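Local structure of NmrA family protein (Shigella flexneri 2a, 3QVO) at residues P170-Y181 with G192-L203. The protein is of unknown function but, as a Rossmann-fold member of the NmrA family, probably binds NAD(P). Numbering follows the deposited sequence. Where two conformers were deposited one is given.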
loop_
_atom_site.group_PDB
_atom_site.type_symbol
_atom_site.label_atom_id
_atom_site.label_comp_id
_atom_site.label_asym_id
_atom_site.label_seq_id
_atom_site.Cartn_x
_atom_site.Cartn_y
_atom_site.Cartn_z
ATOM N N PRO A 170 3.618 0.086 -8.786
ATOM C CA PRO A 170 4.560 1.127 -9.157
ATOM C C PRO A 170 5.776 0.668 -9.914
ATOM O O PRO A 170 6.334 -0.400 -9.618
ATOM C CB PRO A 170 5.015 1.704 -7.813
ATOM C CG PRO A 170 4.716 0.650 -6.823
ATOM C CD PRO A 170 3.562 -0.118 -7.334
ATOM N N ALA A 171 6.185 1.537 -10.841
ATOM C CA ALA A 171 7.382 1.413 -11.590
ATOM C C ALA A 171 8.525 1.525 -10.610
ATOM O O ALA A 171 8.299 1.591 -9.401
ATOM C CB ALA A 171 7.441 2.493 -12.670
ATOM N N TRP A 172 9.746 1.512 -11.135
ATOM C CA TRP A 172 10.966 1.561 -10.314
ATOM C C TRP A 172 10.944 2.803 -9.420
ATOM O O TRP A 172 10.797 3.917 -9.901
ATOM C CB TRP A 172 12.227 1.543 -11.209
ATOM C CG TRP A 172 13.529 1.100 -10.533
ATOM C CD1 TRP A 172 13.896 -0.182 -10.236
ATOM C CD2 TRP A 172 14.647 1.935 -10.134
ATOM N NE1 TRP A 172 15.158 -0.201 -9.666
ATOM C CE2 TRP A 172 15.635 1.082 -9.587
ATOM C CE3 TRP A 172 14.899 3.316 -10.175
ATOM C CZ2 TRP A 172 16.854 1.565 -9.080
ATOM C CZ3 TRP A 172 16.114 3.795 -9.667
ATOM C CH2 TRP A 172 17.075 2.918 -9.134
ATOM N N LEU A 173 11.107 2.599 -8.126
ATOM C CA LEU A 173 10.967 3.671 -7.171
ATOM C C LEU A 173 12.199 4.539 -7.075
ATOM O O LEU A 173 13.291 4.029 -6.879
ATOM C CB LEU A 173 10.612 3.091 -5.804
ATOM C CG LEU A 173 9.201 2.497 -5.736
ATOM C CD1 LEU A 173 9.028 1.713 -4.471
ATOM C CD2 LEU A 173 8.135 3.579 -5.844
ATOM N N THR A 174 12.020 5.853 -7.245
ATOM C CA THR A 174 13.044 6.829 -6.858
ATOM C C THR A 174 12.640 7.612 -5.597
ATOM O O THR A 174 11.456 7.588 -5.142
ATOM C CB THR A 174 13.297 7.871 -7.943
ATOM O OG1 THR A 174 12.215 8.804 -7.950
ATOM C CG2 THR A 174 13.444 7.225 -9.310
ATOM N N ASP A 175 13.640 8.308 -5.057
ATOM C CA ASP A 175 13.477 9.180 -3.909
ATOM C C ASP A 175 13.472 10.660 -4.328
ATOM O O ASP A 175 13.683 11.558 -3.505
ATOM C CB ASP A 175 14.564 8.882 -2.861
ATOM C CG ASP A 175 14.235 7.651 -2.017
ATOM O OD1 ASP A 175 13.057 7.514 -1.551
ATOM O OD2 ASP A 175 15.145 6.807 -1.801
ATOM N N GLU A 176 13.195 10.913 -5.607
ATOM C CA GLU A 176 13.041 12.284 -6.108
ATOM C C GLU A 176 11.925 13.047 -5.357
ATOM O O GLU A 176 10.845 12.522 -5.152
ATOM C CB GLU A 176 12.750 12.256 -7.615
ATOM C CG GLU A 176 12.531 13.642 -8.262
ATOM C CD GLU A 176 13.143 13.782 -9.657
ATOM O OE1 GLU A 176 13.609 12.759 -10.246
ATOM O OE2 GLU A 176 13.178 14.942 -10.159
ATOM N N ASP A 177 12.197 14.299 -4.980
ATOM C CA ASP A 177 11.224 15.155 -4.284
ATOM C C ASP A 177 10.213 15.760 -5.264
ATOM O O ASP A 177 10.200 16.956 -5.464
ATOM C CB ASP A 177 11.956 16.269 -3.510
ATOM C CG ASP A 177 11.015 17.117 -2.645
ATOM O OD1 ASP A 177 9.921 16.653 -2.270
ATOM O OD2 ASP A 177 11.375 18.269 -2.329
ATOM N N ILE A 178 9.381 14.923 -5.877
ATOM C CA ILE A 178 8.369 15.391 -6.815
ATOM C C ILE A 178 7.115 14.525 -6.784
ATOM O O ILE A 178 7.161 13.369 -6.385
ATOM C CB ILE A 178 8.929 15.407 -8.252
ATOM C CG1 ILE A 178 8.200 16.444 -9.116
ATOM C CG2 ILE A 178 8.857 14.015 -8.877
ATOM C CD1 ILE A 178 9.122 17.287 -10.041
ATOM N N ILE A 179 6.004 15.106 -7.212
ATOM C CA ILE A 179 4.774 14.379 -7.391
ATOM C C ILE A 179 4.427 14.518 -8.852
ATOM O O ILE A 179 3.991 15.568 -9.282
ATOM C CB ILE A 179 3.637 14.939 -6.529
ATOM C CG1 ILE A 179 3.919 14.679 -5.041
ATOM C CG2 ILE A 179 2.315 14.309 -6.955
ATOM C CD1 ILE A 179 2.997 15.505 -4.055
ATOM N N ASP A 180 4.659 13.460 -9.625
ATOM C CA ASP A 180 4.491 13.512 -11.086
ATOM C C ASP A 180 4.200 12.097 -11.596
ATOM O O ASP A 180 5.091 11.239 -11.658
ATOM C CB ASP A 180 5.752 14.107 -11.746
ATOM C CG ASP A 180 5.570 14.400 -13.235
ATOM O OD1 ASP A 180 4.428 14.328 -13.728
ATOM O OD2 ASP A 180 6.573 14.701 -13.929
ATOM N N TYR A 181 2.944 11.835 -11.925
ATOM C CA TYR A 181 2.559 10.482 -12.261
ATOM C C TYR A 181 1.344 10.395 -13.152
ATOM O O TYR A 181 0.641 11.390 -13.393
ATOM C CB TYR A 181 2.362 9.646 -10.997
ATOM C CG TYR A 181 1.133 9.980 -10.182
ATOM C CD1 TYR A 181 -0.115 9.459 -10.504
ATOM C CD2 TYR A 181 1.227 10.796 -9.066
ATOM C CE1 TYR A 181 -1.234 9.769 -9.753
ATOM C CE2 TYR A 181 0.110 11.109 -8.303
ATOM C CZ TYR A 181 -1.115 10.592 -8.649
ATOM O OH TYR A 181 -2.210 10.908 -7.872
ATOM N N GLY A 192 5.844 3.913 -18.448
ATOM C CA GLY A 192 7.123 4.480 -18.051
ATOM C C GLY A 192 7.949 3.608 -17.155
ATOM O O GLY A 192 7.499 2.625 -16.642
ATOM N N THR A 193 9.170 4.032 -16.943
ATOM C CA THR A 193 10.188 3.248 -16.280
ATOM C C THR A 193 10.283 3.433 -14.767
ATOM O O THR A 193 10.663 2.517 -14.077
ATOM C CB THR A 193 11.525 3.646 -16.922
ATOM O OG1 THR A 193 11.718 2.841 -18.101
ATOM C CG2 THR A 193 12.700 3.506 -15.963
ATOM N N ILE A 194 9.997 4.649 -14.281
ATOM C CA ILE A 194 10.244 5.032 -12.888
ATOM C C ILE A 194 9.068 5.826 -12.306
ATOM O O ILE A 194 8.213 6.330 -13.037
ATOM C CB ILE A 194 11.512 5.889 -12.749
ATOM C CG1 ILE A 194 11.319 7.286 -13.391
ATOM C CG2 ILE A 194 12.757 5.193 -13.377
ATOM C CD1 ILE A 194 12.603 8.090 -13.582
ATOM N N VAL A 195 9.035 5.935 -10.984
ATOM C CA VAL A 195 8.104 6.831 -10.312
ATOM C C VAL A 195 8.614 7.131 -8.922
ATOM O O VAL A 195 9.219 6.280 -8.281
ATOM C CB VAL A 195 6.676 6.254 -10.272
ATOM C CG1 VAL A 195 6.571 5.082 -9.313
ATOM C CG2 VAL A 195 5.695 7.328 -9.934
ATOM N N SER A 196 8.425 8.367 -8.485
ATOM C CA SER A 196 8.823 8.760 -7.155
ATOM C C SER A 196 7.906 8.122 -6.109
ATOM O O SER A 196 6.700 7.941 -6.305
ATOM C CB SER A 196 8.788 10.297 -7.016
ATOM O OG SER A 196 7.450 10.797 -6.949
ATOM N N ARG A 197 8.506 7.752 -4.999
ATOM C CA ARG A 197 7.758 7.312 -3.839
ATOM C C ARG A 197 6.754 8.383 -3.408
ATOM O O ARG A 197 5.632 8.083 -3.024
ATOM C CB ARG A 197 8.729 7.048 -2.702
ATOM C CG ARG A 197 9.579 5.820 -2.902
ATOM C CD ARG A 197 10.227 5.355 -1.608
ATOM N NE ARG A 197 10.964 4.114 -1.802
ATOM C CZ ARG A 197 12.135 4.014 -2.423
ATOM N NH1 ARG A 197 12.715 2.830 -2.561
ATOM N NH2 ARG A 197 12.718 5.077 -2.937
ATOM N N LYS A 198 7.158 9.641 -3.474
ATOM C CA LYS A 198 6.263 10.724 -3.087
ATOM C C LYS A 198 5.031 10.719 -3.980
ATOM O O LYS A 198 3.913 10.959 -3.499
ATOM C CB LYS A 198 7.009 12.051 -3.155
ATOM C CG LYS A 198 6.454 13.175 -2.351
ATOM C CD LYS A 198 7.538 14.271 -2.105
ATOM C CE LYS A 198 8.423 13.917 -0.854
ATOM N NZ LYS A 198 9.540 14.865 -0.581
ATOM N N SER A 199 5.217 10.371 -5.252
ATOM C CA SER A 199 4.093 10.279 -6.165
ATOM C C SER A 199 3.123 9.208 -5.694
ATOM O O SER A 199 1.903 9.427 -5.624
ATOM C CB SER A 199 4.546 9.944 -7.578
ATOM O OG SER A 199 5.365 10.980 -8.154
ATOM N N VAL A 200 3.667 8.051 -5.354
ATOM C CA VAL A 200 2.827 6.940 -4.981
ATOM C C VAL A 200 2.120 7.256 -3.670
ATOM O O VAL A 200 0.951 6.947 -3.507
ATOM C CB VAL A 200 3.622 5.642 -4.893
ATOM C CG1 VAL A 200 2.693 4.471 -4.519
ATOM C CG2 VAL A 200 4.315 5.372 -6.220
ATOM N N ALA A 201 2.819 7.912 -2.758
ATOM C CA ALA A 201 2.192 8.343 -1.500
ATOM C C ALA A 201 1.054 9.316 -1.753
ATOM O O ALA A 201 0.002 9.235 -1.112
ATOM C CB ALA A 201 3.210 8.958 -0.550
ATOM N N ALA A 202 1.250 10.232 -2.689
ATOM C CA ALA A 202 0.202 11.193 -3.043
ATOM C C ALA A 202 -1.050 10.469 -3.517
ATOM O O ALA A 202 -2.141 10.842 -3.164
ATOM C CB ALA A 202 0.695 12.139 -4.097
ATOM N N LEU A 203 -0.901 9.443 -4.328
ATOM C CA LEU A 203 -2.068 8.681 -4.779
ATOM C C LEU A 203 -2.754 8.013 -3.585
ATOM O O LEU A 203 -3.945 8.087 -3.448
ATOM C CB LEU A 203 -1.669 7.603 -5.802
ATOM C CG LEU A 203 -2.838 6.804 -6.429
ATOM C CD1 LEU A 203 -3.979 7.659 -7.099
ATOM C CD2 LEU A 203 -2.285 5.807 -7.441
HETATM O O HOH W 1 10.186 10.479 -3.457
HETATM O O HOH W 2 7.674 10.593 -9.927
#
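W172-T174 and I194-S196 run side by side as short parallel strands, and the chain after T174 then curls around the start of helix 197-209. Between the strands W172 N bonds to T193 O, V195 N to W172 O and T174 N to V195 O. R197 N donates to T174 O at 3.0 Å, which carries the ladder into the first turn of the helix. On one face V195 is the central knob: CG1 fits between P170, A171 and L173, with P170 CB 4.0 Å away, while CG2, anti to the backbone N, turns to the CB of Y181. L173 has its CB 3.8 Å over one face of the R197 guanidinium, whose NH2 reaches D175 OD1 in a salt bridge whose hydrogen bond is weak, bent to 121°. On the other face T174 CG2 rests against I194 CB.

S196 is the N-cap. Its OG accepts from S199 N and donates to I178 O at 2.6 Å, tying the curled chain to the helix start; farther along that chain, D180 N donates to S199 OG, in the first turn of the helix (3.0 Å, 172°). K198 bends at chi3 (-85°) to bring NZ to the D177 carboxylate in a second salt bridge. I179 sets CG2 and CD1 against the methyl of A202, and the Y181 ring lies along the helix, CD2 3.7 Å from S199 CB and OH by L203 CD1.

This is a parallel strand pair running into a helix where the Rossmann-like sheet branches: strand 164-174, paired with 119-123, pairs in parallel with both 217-222 and 194-196. Strand 217-222 meets V195, V200, Y181 and L203 through I221, while helix 34-43 touches L173, K198 and A201.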